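Local coordinates for PH1570-like domain-containing protein (Pyrococcus horikoshii, PDB 2HQ4) that is of unknown function but folds as a single chain in which helices pack against a long antiparallel beta sheet, with one disulfide bond, at residues 21-26 against 30-35; 53-56 against 60-63; 119-122 against 127-130. All blocks are in the same frame, centred on the assembly; numbering follows the deposited sequence.

Contacts 1 and 3 are two hairpins of one antiparallel sheet, with their centres 21 Å apart and strands 141-145 and 134-136 running between them. Contact 2 lies off the sheet, where helix 40-55 ends and a short loop leads into helix 61-70. Strand 30-36 of contact 1 is followed in the chain by helix 40-55, which covers Phe23 and Phe34 and ends in contact 2; the two contacts come to about 7 Å at their nearest atoms without touching, with centres 18 Å apart. Contacts 2 and 3 lie on opposite sides of the chain's centre, 32 Å apart between centres. With the function unknown, no active site or ligand can be assigned to any of the three.

Contact 1. Residues 21-26 against 30-35; sequences NGFKDE and VEVKFY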
ATOM      1  N   ASN A  21      -5.281   9.538  -0.093  1.00 18.16           N
ATOM      2  CA  ASN A  21      -4.207   8.643  -0.566  1.00 17.11           C
ATOM      3  C   ASN A  21      -3.768   7.696   0.544  1.00 16.62           C
ATOM      4  O   ASN A  21      -2.586   7.328   0.619  1.00 15.08           O
ATOM      5  CB  ASN A  21      -2.972   9.452  -1.071  1.00 16.06           C
ATOM      6  CG  ASN A  21      -2.221  10.138   0.078  1.00 16.83           C
ATOM      7  OD1 ASN A  21      -2.824  10.655   1.034  1.00 18.47           O
ATOM      8  ND2 ASN A  21      -0.910  10.129  -0.003  1.00 14.11           N
ATOM      9  N   GLY A  22      -4.705   7.268   1.390  1.00 16.75           N
ATOM     10  CA  GLY A  22      -4.313   6.323   2.463  1.00 16.65           C
ATOM     11  C   GLY A  22      -5.441   5.929   3.377  1.00 16.85           C
ATOM     12  O   GLY A  22      -6.601   6.348   3.196  1.00 17.14           O
ATOM     13  N   PHE A  23      -5.121   5.122   4.389  1.00 17.59           N
ATOM     14  CA  PHE A  23      -6.089   4.868   5.453  1.00 17.33           C
ATOM     15  C   PHE A  23      -5.366   4.628   6.785  1.00 17.79           C
ATOM     16  O   PHE A  23      -4.203   4.214   6.796  1.00 14.40           O
ATOM     17  CB  PHE A  23      -7.094   3.737   5.071  1.00 17.41           C
ATOM     18  CG  PHE A  23      -6.503   2.322   5.079  1.00 18.51           C
ATOM     19  CD1 PHE A  23      -6.146   1.699   3.894  1.00 18.22           C
ATOM     20  CD2 PHE A  23      -6.389   1.605   6.291  1.00 17.52           C
ATOM     21  CE1 PHE A  23      -5.616   0.357   3.901  1.00 20.04           C
ATOM     22  CE2 PHE A  23      -5.854   0.331   6.325  1.00 15.41           C
ATOM     23  CZ  PHE A  23      -5.478  -0.305   5.130  1.00 16.20           C
ATOM     24  N   LYS A  24      -6.066   4.929   7.880  1.00 16.88           N
ATOM     25  CA  LYS A  24      -5.566   4.750   9.228  1.00 19.60           C
ATOM     26  C   LYS A  24      -6.562   3.893  10.014  1.00 19.56           C
ATOM     27  O   LYS A  24      -7.699   4.316  10.238  1.00 19.67           O
ATOM     28  CB  LYS A  24      -5.439   6.097   9.934  1.00 18.15           C
ATOM     29  CG  LYS A  24      -4.892   5.997  11.367  1.00 22.67           C
ATOM     30  CD  LYS A  24      -4.819   7.386  12.045  1.00 23.02           C
ATOM     31  CE  LYS A  24      -4.142   7.243  13.423  1.00 31.88           C
ATOM     32  NZ  LYS A  24      -4.110   8.525  14.169  1.00 33.69           N
ATOM     33  N   ASP A  25      -6.111   2.731  10.461  1.00 19.68           N
ATOM     34  CA  ASP A  25      -6.980   1.850  11.231  1.00 20.73           C
ATOM     35  C   ASP A  25      -6.399   1.649  12.625  1.00 21.64           C
ATOM     36  O   ASP A  25      -5.354   0.986  12.778  1.00 21.90           O
ATOM     37  CB  ASP A  25      -7.124   0.518  10.523  1.00 19.44           C
ATOM     38  CG  ASP A  25      -8.225  -0.314  11.122  1.00 22.11           C
ATOM     39  OD1 ASP A  25      -8.113  -0.630  12.330  1.00 20.88           O
ATOM     40  OD2 ASP A  25      -9.167  -0.670  10.391  1.00 22.19           O
ATOM     41  N   GLU A  26      -7.068   2.212  13.622  1.00 21.78           N
ATOM     42  CA  GLU A  26      -6.556   2.147  15.014  1.00 23.68           C
ATOM     43  C   GLU A  26      -6.985   0.864  15.760  1.00 24.21           C
ATOM     44  O   GLU A  26      -6.453   0.566  16.827  1.00 24.50           O
ATOM     45  CB  GLU A  26      -6.964   3.389  15.795  1.00 23.67           C
ATOM     46  CG  GLU A  26      -6.456   4.675  15.173  1.00 26.68           C
ATOM     47  CD  GLU A  26      -6.621   5.867  16.100  1.00 33.87           C
ATOM     48  OE1 GLU A  26      -7.763   6.248  16.358  1.00 37.27           O
ATOM     49  OE2 GLU A  26      -5.613   6.441  16.571  1.00 40.07           O
ATOM     50  N   VAL A  30      -2.973  -0.356  11.539  1.00 20.55           N
ATOM     51  CA  VAL A  30      -2.470  -0.450  10.152  1.00 20.16           C
ATOM     52  C   VAL A  30      -2.644   0.948   9.563  1.00 20.19           C
ATOM     53  O   VAL A  30      -3.729   1.496   9.595  1.00 19.77           O
ATOM     54  CB  VAL A  30      -3.243  -1.503   9.295  1.00 20.94           C
ATOM     55  CG1 VAL A  30      -2.827  -1.469   7.815  1.00 19.61           C
ATOM     56  CG2 VAL A  30      -3.070  -2.943   9.839  1.00 19.75           C
ATOM     57  N   GLU A  31      -1.557   1.529   9.068  1.00 20.25           N
ATOM     58  CA  GLU A  31      -1.571   2.874   8.507  1.00 20.78           C
ATOM     59  C   GLU A  31      -0.759   2.752   7.253  1.00 19.72           C
ATOM     60  O   GLU A  31       0.355   2.202   7.269  1.00 17.64           O
ATOM     61  CB  GLU A  31      -0.875   3.878   9.450  1.00 21.01           C
ATOM     62  CG  GLU A  31      -1.521   3.947  10.847  1.00 23.89           C
ATOM     63  CD  GLU A  31      -0.910   4.987  11.744  1.00 25.34           C
ATOM     64  OE1 GLU A  31       0.059   5.640  11.317  1.00 30.57           O
ATOM     65  OE2 GLU A  31      -1.412   5.136  12.886  1.00 31.24           O
ATOM     66  N   VAL A  32      -1.320   3.259   6.164  1.00 18.23           N
ATOM     67  CA  VAL A  32      -0.649   3.215   4.867  1.00 17.42           C
ATOM     68  C   VAL A  32      -1.024   4.466   4.050  1.00 17.63           C
ATOM     69  O   VAL A  32      -2.175   4.917   4.100  1.00 16.66           O
ATOM     70  CB  VAL A  32      -0.938   1.877   4.091  1.00 17.71           C
ATOM     71  CG1 VAL A  32      -2.468   1.620   3.884  1.00 19.65           C
ATOM     72  CG2 VAL A  32      -0.127   1.810   2.725  1.00 17.70           C
ATOM     73  N   LYS A  33      -0.048   5.033   3.352  1.00 16.91           N
ATOM     74  CA  LYS A  33      -0.304   6.099   2.376  1.00 18.40           C
ATOM     75  C   LYS A  33       0.473   5.732   1.116  1.00 17.45           C
ATOM     76  O   LYS A  33       1.451   4.996   1.184  1.00 17.10           O
ATOM     77  CB  LYS A  33       0.178   7.455   2.928  1.00 17.33           C
ATOM     78  CG  LYS A  33      -0.670   8.055   4.083  1.00 22.39           C
ATOM     79  CD  LYS A  33      -0.116   9.377   4.685  1.00 23.07           C
ATOM     80  CE  LYS A  33       1.345   9.294   5.125  1.00 28.77           C
ATOM     81  NZ  LYS A  33       1.923  10.573   5.789  1.00 31.27           N
ATOM     82  N   PHE A  34       0.033   6.210  -0.046  1.00 16.90           N
ATOM     83  CA  PHE A  34       0.743   5.894  -1.292  1.00 16.44           C
ATOM     84  C   PHE A  34       1.019   7.162  -2.049  1.00 16.86           C
ATOM     85  O   PHE A  34       0.315   8.178  -1.861  1.00 16.17           O
ATOM     86  CB  PHE A  34      -0.052   4.897  -2.166  1.00 15.84           C
ATOM     87  CG  PHE A  34      -1.256   5.485  -2.811  1.00 17.58           C
ATOM     88  CD1 PHE A  34      -2.494   5.398  -2.190  1.00 18.78           C
ATOM     89  CD2 PHE A  34      -1.155   6.132  -4.076  1.00 16.66           C
ATOM     90  CE1 PHE A  34      -3.656   5.944  -2.779  1.00 20.17           C
ATOM     91  CE2 PHE A  34      -2.306   6.724  -4.652  1.00 20.13           C
ATOM     92  CZ  PHE A  34      -3.561   6.604  -4.010  1.00 19.21           C
ATOM     93  N   TYR A  35       2.083   7.112  -2.856  1.00 17.31           N
ATOM     94  CA  TYR A  35       2.565   8.272  -3.666  1.00 18.01           C
ATOM     95  C   TYR A  35       2.864   7.740  -5.055  1.00 17.72           C
ATOM     96  O   TYR A  35       3.170   6.580  -5.206  1.00 18.83           O
ATOM     97  CB  TYR A  35       3.813   8.905  -2.992  1.00 17.11           C
ATOM     98  CG  TYR A  35       3.381   9.426  -1.647  1.00 17.40           C
ATOM     99  CD1 TYR A  35       2.789  10.684  -1.542  1.00 17.79           C
ATOM    100  CD2 TYR A  35       3.455   8.619  -0.509  1.00 17.31           C
ATOM    101  CE1 TYR A  35       2.288  11.140  -0.322  1.00 19.07           C
ATOM    102  CE2 TYR A  35       2.927   9.064   0.717  1.00 17.41           C
ATOM    103  CZ  TYR A  35       2.401  10.332   0.791  1.00 18.32           C
ATOM    104  OH  TYR A  35       1.900  10.792   1.981  1.00 18.64           O
TER
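Strands 22-25 and 30-35 run antiparallel, their axes 4.8 Å apart at an angle of 172°. Phe23 pairs with Val32 and Asp25 with Val30 through two backbone hydrogen bonds each, while Gly22 and Lys33 form a non-hydrogen-bonded pair with their CA atoms only 4.0 Å apart. Just before strand 22-25 begins, Asn21 O still accepts from Phe34 N at 2.9 Å. The Asn21 side chain adds a second bond to the same residue: ND2 reaches Phe34 O at 3.0 Å, with the donor tilted 23° from the carbonyl plane. With CG set between its backbone N and carbonyl carbon (chi1 70°), Asn21 also lays CB over a face of the Phe34 ring, 4.2 Å from the centroid.

On the face carrying Phe23, Val30 and Val32, the Phe23 ring swings across to the second strand, and Val32 CG1 sits over its face, 3.4 Å from CE1. Val30 CG1 comes in obliquely near Phe23 CE2, from the same side of the ring plane as Val32 CG1. Leu43 and Ile47 of helix 40-55 pack on Phe23 too, and Asp25 OD2 is bonded to Tyr51 OH. On the other face Lys24 and Glu31 lie side by side, Lys24 CE 3.5 Å from Glu31 OE2; Lys24 NZ makes its salt bridge to Glu26, and Glu31 OE1 is hydrogen-bonded to Leu2 N. This is a beta hairpin within a larger antiparallel sheet, one face packed on a helix.

Contact 2. Residues 53-56 against 60-63; sequences PEYG and VYPF
Tyr55 lays its ring against the start of the next helix, at the short loop that joins helix 40-55 to helix 61-70, a helix-loop-helix connection. Gly56 leaves the first helix with positive phi (71°), and Val60 occupies the N-cap position of the second; the CA atoms of Tyr55 and Val60 are 5.5 Å apart.

The contact is made by van der Waals packing round one aromatic ring. The backbone from Val60 to Tyr61 passes over one face of the Tyr55 ring, with Tyr61 N 3.6 Å above the plane and offset toward the rim. Tyr61 CB comes up to Tyr55 CE1 at 3.4 Å, and Pro62 CD meets Tyr55 CE2 at 3.5 Å, so the beginning of the second helix spans the ring. Tyr55 and Tyr61 point the same way, side by side, but with CG anti to its backbone N (chi1 177°) Tyr61 carries its own ring away and meets Tyr55 chiefly through CB. Nearer the backbone, Tyr55 CB approaches Val60 CG2.

The polar bond of the ring is made outside the two segments: Tyr55 OH is hydrogen-bonded to Glu13 OE2, which ties the ring to strand 10-13; Pro62 touches Glu13 as well and also packs on Ile47 and Tyr51 of the first helix. Gly56 O is buried without a polar partner, facing Val60 CG2 at 3.3 Å.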
ATOM      1  N   PRO A  53     -12.969 -11.002   8.433  1.00 28.45           N
ATOM      2  CA  PRO A  53     -13.305 -11.837   9.591  1.00 28.36           C
ATOM      3  C   PRO A  53     -14.540 -11.397  10.388  1.00 28.52           C
ATOM      4  O   PRO A  53     -15.254 -12.255  10.883  1.00 28.98           O
ATOM      5  CB  PRO A  53     -12.044 -11.738  10.471  1.00 28.76           C
ATOM      6  CG  PRO A  53     -10.908 -11.478   9.489  1.00 28.88           C
ATOM      7  CD  PRO A  53     -11.579 -10.501   8.527  1.00 27.88           C
ATOM      8  N   GLU A  54     -14.788 -10.095  10.543  1.00 28.97           N
ATOM      9  CA  GLU A  54     -15.990  -9.622  11.240  1.00 29.00           C
ATOM     10  C   GLU A  54     -17.243  -9.663  10.368  1.00 28.83           C
ATOM     11  O   GLU A  54     -18.329  -9.872  10.894  1.00 29.78           O
ATOM     12  CB  GLU A  54     -15.863  -8.180  11.727  1.00 29.25           C
ATOM     13  CG  GLU A  54     -14.901  -7.916  12.808  1.00 34.28           C
ATOM     14  CD  GLU A  54     -14.536  -6.422  12.876  1.00 38.42           C
ATOM     15  OE1 GLU A  54     -15.460  -5.564  13.035  1.00 42.85           O
ATOM     16  OE2 GLU A  54     -13.337  -6.111  12.774  1.00 34.25           O
ATOM     17  N   TYR A  55     -17.119  -9.447   9.061  1.00 28.27           N
ATOM     18  CA  TYR A  55     -18.306  -9.305   8.184  1.00 28.02           C
ATOM     19  C   TYR A  55     -18.727 -10.520   7.346  1.00 30.54           C
ATOM     20  O   TYR A  55     -19.872 -10.579   6.847  1.00 31.85           O
ATOM     21  CB  TYR A  55     -18.107  -8.124   7.226  1.00 26.87           C
ATOM     22  CG  TYR A  55     -18.336  -6.768   7.879  1.00 23.12           C
ATOM     23  CD1 TYR A  55     -19.582  -6.132   7.812  1.00 21.61           C
ATOM     24  CD2 TYR A  55     -17.318  -6.150   8.576  1.00 20.77           C
ATOM     25  CE1 TYR A  55     -19.791  -4.902   8.453  1.00 21.32           C
ATOM     26  CE2 TYR A  55     -17.488  -4.921   9.163  1.00 20.58           C
ATOM     27  CZ  TYR A  55     -18.722  -4.300   9.106  1.00 21.67           C
ATOM     28  OH  TYR A  55     -18.860  -3.087   9.716  1.00 22.11           O
ATOM     29  N   GLY A  56     -17.826 -11.464   7.124  1.00 32.65           N
ATOM     30  CA  GLY A  56     -18.033 -12.445   6.047  1.00 34.84           C
ATOM     31  C   GLY A  56     -17.861 -11.791   4.673  1.00 37.66           C
ATOM     32  O   GLY A  56     -17.665 -10.563   4.571  1.00 37.29           O
ATOM     33  N   VAL A  60     -19.044  -6.192   3.065  1.00 31.08           N
ATOM     34  CA  VAL A  60     -18.065  -5.729   4.031  1.00 28.44           C
ATOM     35  C   VAL A  60     -18.240  -4.232   4.052  1.00 27.38           C
ATOM     36  O   VAL A  60     -17.732  -3.525   3.171  1.00 27.07           O
ATOM     37  CB  VAL A  60     -16.648  -6.105   3.607  1.00 28.43           C
ATOM     38  CG1 VAL A  60     -15.638  -5.587   4.635  1.00 25.70           C
ATOM     39  CG2 VAL A  60     -16.555  -7.617   3.479  1.00 28.33           C
ATOM     40  N   TYR A  61     -19.001  -3.755   5.035  1.00 25.97           N
ATOM     41  CA  TYR A  61     -19.354  -2.339   5.154  1.00 24.49           C
ATOM     42  C   TYR A  61     -18.191  -1.310   4.935  1.00 23.63           C
ATOM     43  O   TYR A  61     -18.332  -0.418   4.094  1.00 21.86           O
ATOM     44  CB  TYR A  61     -20.072  -2.096   6.476  1.00 25.63           C
ATOM     45  CG  TYR A  61     -20.404  -0.668   6.705  1.00 28.57           C
ATOM     46  CD1 TYR A  61     -21.641  -0.149   6.319  1.00 29.72           C
ATOM     47  CD2 TYR A  61     -19.461   0.186   7.278  1.00 27.21           C
ATOM     48  CE1 TYR A  61     -21.909   1.181   6.517  1.00 32.06           C
ATOM     49  CE2 TYR A  61     -19.709   1.466   7.464  1.00 28.23           C
ATOM     50  CZ  TYR A  61     -20.918   1.984   7.079  1.00 30.77           C
ATOM     51  OH  TYR A  61     -21.121   3.325   7.307  1.00 32.14           O
ATOM     52  N   PRO A  62     -17.072  -1.423   5.709  1.00 21.89           N
ATOM     53  CA  PRO A  62     -15.967  -0.462   5.541  1.00 20.96           C
ATOM     54  C   PRO A  62     -15.403  -0.425   4.146  1.00 20.42           C
ATOM     55  O   PRO A  62     -15.001   0.648   3.732  1.00 21.57           O
ATOM     56  CB  PRO A  62     -14.874  -0.959   6.523  1.00 20.16           C
ATOM     57  CG  PRO A  62     -15.245  -2.426   6.841  1.00 21.44           C
ATOM     58  CD  PRO A  62     -16.791  -2.374   6.810  1.00 21.78           C
ATOM     59  N   PHE A  63     -15.320  -1.582   3.493  1.00 19.67           N
ATOM     60  CA  PHE A  63     -14.929  -1.723   2.082  1.00 21.84           C
ATOM     61  C   PHE A  63     -15.928  -1.045   1.124  1.00 21.60           C
ATOM     62  O   PHE A  63     -15.526  -0.325   0.214  1.00 19.90           O
ATOM     63  CB  PHE A  63     -14.731  -3.215   1.784  1.00 21.16           C
ATOM     64  CG  PHE A  63     -14.652  -3.579   0.334  1.00 23.32           C
ATOM     65  CD1 PHE A  63     -13.467  -3.390  -0.404  1.00 23.35           C
ATOM     66  CD2 PHE A  63     -15.736  -4.207  -0.279  1.00 22.80           C
ATOM     67  CE1 PHE A  63     -13.395  -3.774  -1.728  1.00 25.79           C
ATOM     68  CE2 PHE A  63     -15.676  -4.630  -1.633  1.00 26.91           C
ATOM     69  CZ  PHE A  63     -14.507  -4.421  -2.362  1.00 25.44           C
TER

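Contact 3. Residues 119-122 against 127-130; sequences KIYK and YLAV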
ATOM      1  N   LYS A 119      15.209  -4.299   0.887  1.00 28.85           N
ATOM      2  CA  LYS A 119      15.431  -5.559   0.211  1.00 27.83           C
ATOM      3  C   LYS A 119      14.911  -5.470  -1.248  1.00 26.91           C
ATOM      4  O   LYS A 119      13.778  -5.000  -1.493  1.00 24.18           O
ATOM      5  CB  LYS A 119      14.774  -6.672   1.001  1.00 28.50           C
ATOM      6  CG  LYS A 119      15.225  -8.034   0.588  1.00 33.06           C
ATOM      7  CD  LYS A 119      15.035  -9.011   1.714  1.00 37.66           C
ATOM      8  CE  LYS A 119      14.927 -10.438   1.166  1.00 39.82           C
ATOM      9  NZ  LYS A 119      16.242 -10.850   0.614  1.00 43.26           N
ATOM     10  N   ILE A 120      15.745  -5.887  -2.208  1.00 25.16           N
ATOM     11  CA  ILE A 120      15.406  -5.731  -3.611  1.00 26.20           C
ATOM     12  C   ILE A 120      15.053  -7.065  -4.228  1.00 27.12           C
ATOM     13  O   ILE A 120      15.756  -8.071  -3.989  1.00 26.70           O
ATOM     14  CB  ILE A 120      16.565  -5.048  -4.434  1.00 26.51           C
ATOM     15  CG1 ILE A 120      17.111  -3.790  -3.727  1.00 27.68           C
ATOM     16  CG2 ILE A 120      16.108  -4.751  -5.866  1.00 26.27           C
ATOM     17  CD1 ILE A 120      16.069  -2.654  -3.446  1.00 27.33           C
ATOM     18  N   TYR A 121      13.968  -7.088  -5.005  1.00 26.05           N
ATOM     19  CA  TYR A 121      13.541  -8.293  -5.690  1.00 27.67           C
ATOM     20  C   TYR A 121      13.381  -8.025  -7.182  1.00 29.19           C
ATOM     21  O   TYR A 121      12.972  -6.923  -7.578  1.00 29.13           O
ATOM     22  CB  TYR A 121      12.222  -8.835  -5.137  1.00 27.25           C
ATOM     23  CG  TYR A 121      12.165  -9.096  -3.640  1.00 28.19           C
ATOM     24  CD1 TYR A 121      12.302 -10.400  -3.123  1.00 27.83           C
ATOM     25  CD2 TYR A 121      11.926  -8.045  -2.744  1.00 24.93           C
ATOM     26  CE1 TYR A 121      12.208 -10.639  -1.736  1.00 30.22           C
ATOM     27  CE2 TYR A 121      11.854  -8.255  -1.371  1.00 27.22           C
ATOM     28  CZ  TYR A 121      11.999  -9.549  -0.872  1.00 30.08           C
ATOM     29  OH  TYR A 121      11.883  -9.723   0.479  1.00 31.52           O
ATOM     30  N   LYS A 122      13.695  -9.011  -8.011  1.00 30.26           N
ATOM     31  CA  LYS A 122      13.402  -8.878  -9.439  1.00 33.50           C
ATOM     32  C   LYS A 122      12.061  -9.545  -9.750  1.00 32.69           C
ATOM     33  O   LYS A 122      11.798 -10.681  -9.352  1.00 32.86           O
ATOM     34  CB  LYS A 122      14.526  -9.444 -10.311  1.00 34.50           C
ATOM     35  CG  LYS A 122      14.480  -8.946 -11.781  1.00 38.98           C
ATOM     36  CD  LYS A 122      15.593  -9.538 -12.662  1.00 38.26           C
ATOM     37  CE  LYS A 122      16.929  -8.805 -12.500  1.00 45.03           C
ATOM     38  NZ  LYS A 122      17.920  -9.144 -13.571  1.00 46.66           N
ATOM     39  N   TYR A 127      12.045  -3.931 -10.816  1.00 21.60           N
ATOM     40  CA  TYR A 127      12.493  -4.126  -9.441  1.00 22.06           C
ATOM     41  C   TYR A 127      11.428  -3.690  -8.429  1.00 21.48           C
ATOM     42  O   TYR A 127      10.730  -2.665  -8.641  1.00 20.18           O
ATOM     43  CB  TYR A 127      13.770  -3.312  -9.187  1.00 22.95           C
ATOM     44  CG  TYR A 127      14.966  -3.836  -9.949  1.00 26.35           C
ATOM     45  CD1 TYR A 127      15.556  -5.055  -9.585  1.00 29.38           C
ATOM     46  CD2 TYR A 127      15.522  -3.114 -11.022  1.00 28.29           C
ATOM     47  CE1 TYR A 127      16.660  -5.561 -10.269  1.00 30.19           C
ATOM     48  CE2 TYR A 127      16.648  -3.620 -11.740  1.00 27.54           C
ATOM     49  CZ  TYR A 127      17.198  -4.842 -11.350  1.00 29.20           C
ATOM     50  OH  TYR A 127      18.296  -5.372 -11.999  1.00 30.00           O
ATOM     51  N   LEU A 128      11.375  -4.452  -7.331  1.00 21.37           N
ATOM     52  CA  LEU A 128      10.531  -4.210  -6.162  1.00 21.07           C
ATOM     53  C   LEU A 128      11.447  -4.031  -4.984  1.00 21.30           C
ATOM     54  O   LEU A 128      12.316  -4.886  -4.734  1.00 22.11           O
ATOM     55  CB  LEU A 128       9.646  -5.466  -5.934  1.00 20.76           C
ATOM     56  CG  LEU A 128       8.869  -5.534  -4.605  1.00 21.11           C
ATOM     57  CD1 LEU A 128       7.710  -4.559  -4.634  1.00 21.78           C
ATOM     58  CD2 LEU A 128       8.330  -6.930  -4.376  1.00 22.38           C
ATOM     59  N   ALA A 129      11.280  -2.931  -4.267  1.00 20.32           N
ATOM     60  CA  ALA A 129      12.115  -2.636  -3.115  1.00 20.19           C
ATOM     61  C   ALA A 129      11.234  -2.661  -1.900  1.00 20.07           C
ATOM     62  O   ALA A 129      10.266  -1.891  -1.833  1.00 20.22           O
ATOM     63  CB  ALA A 129      12.768  -1.267  -3.270  1.00 20.40           C
ATOM     64  N   VAL A 130      11.543  -3.546  -0.959  1.00 19.53           N
ATOM     65  CA  VAL A 130      10.772  -3.666   0.282  1.00 19.74           C
ATOM     66  C   VAL A 130      11.629  -3.157   1.460  1.00 20.56           C
ATOM     67  O   VAL A 130      12.653  -3.791   1.818  1.00 20.74           O
ATOM     68  CB  VAL A 130      10.230  -5.135   0.508  1.00 19.95           C
ATOM     69  CG1 VAL A 130       9.333  -5.225   1.727  1.00 18.77           C
ATOM     70  CG2 VAL A 130       9.511  -5.653  -0.706  1.00 20.15           C
TER
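Residues 119-122 and 127-130 pair as the two arms of a beta hairpin near one end of the sheet, with strand 87-88 flanking the first arm and strand 134-136 the second. The segments are antiparallel, at 156° between their directions. Lys119 with Val130 and Tyr121 with Leu128 are hydrogen-bonded pairs; the shortest bond, Val130 N to Lys119 O, measures 2.7 Å and is nearly straight at 171°. Lys119 N bonds back to Val130 O.

On the face of Tyr121, Leu128 and Val130, the aromatic ring slants across the second strand, and its CE2 meets Val130 CG2 at 3.6 Å. CG of Tyr121 stands anti to its carbonyl carbon (chi1 -55°), and the ring edge lies beside the carbonyl of Leu128, with O in the plane of the ring. Leu128 CD2 adds a looser touch to CD2 of Tyr121, while Leu128 and Val130 also pack on Leu155 of helix 150-155; Lys119 shares this face.

The other face holds Ile120, whose two branches divide the work: CD1 packs on Ala129 CB at 3.6 Å, and CG2 reaches Tyr127 CD1 at 3.8 Å. Lys122 lies alongside Tyr127, its CE 3.7 Å from OH. Alternating hydrogen-bonded and non-hydrogen-bonded pairs between consecutive strands make this an antiparallel beta hairpin, here part of the larger sheet, with helix 150-155 on the side of Leu128 and Val130.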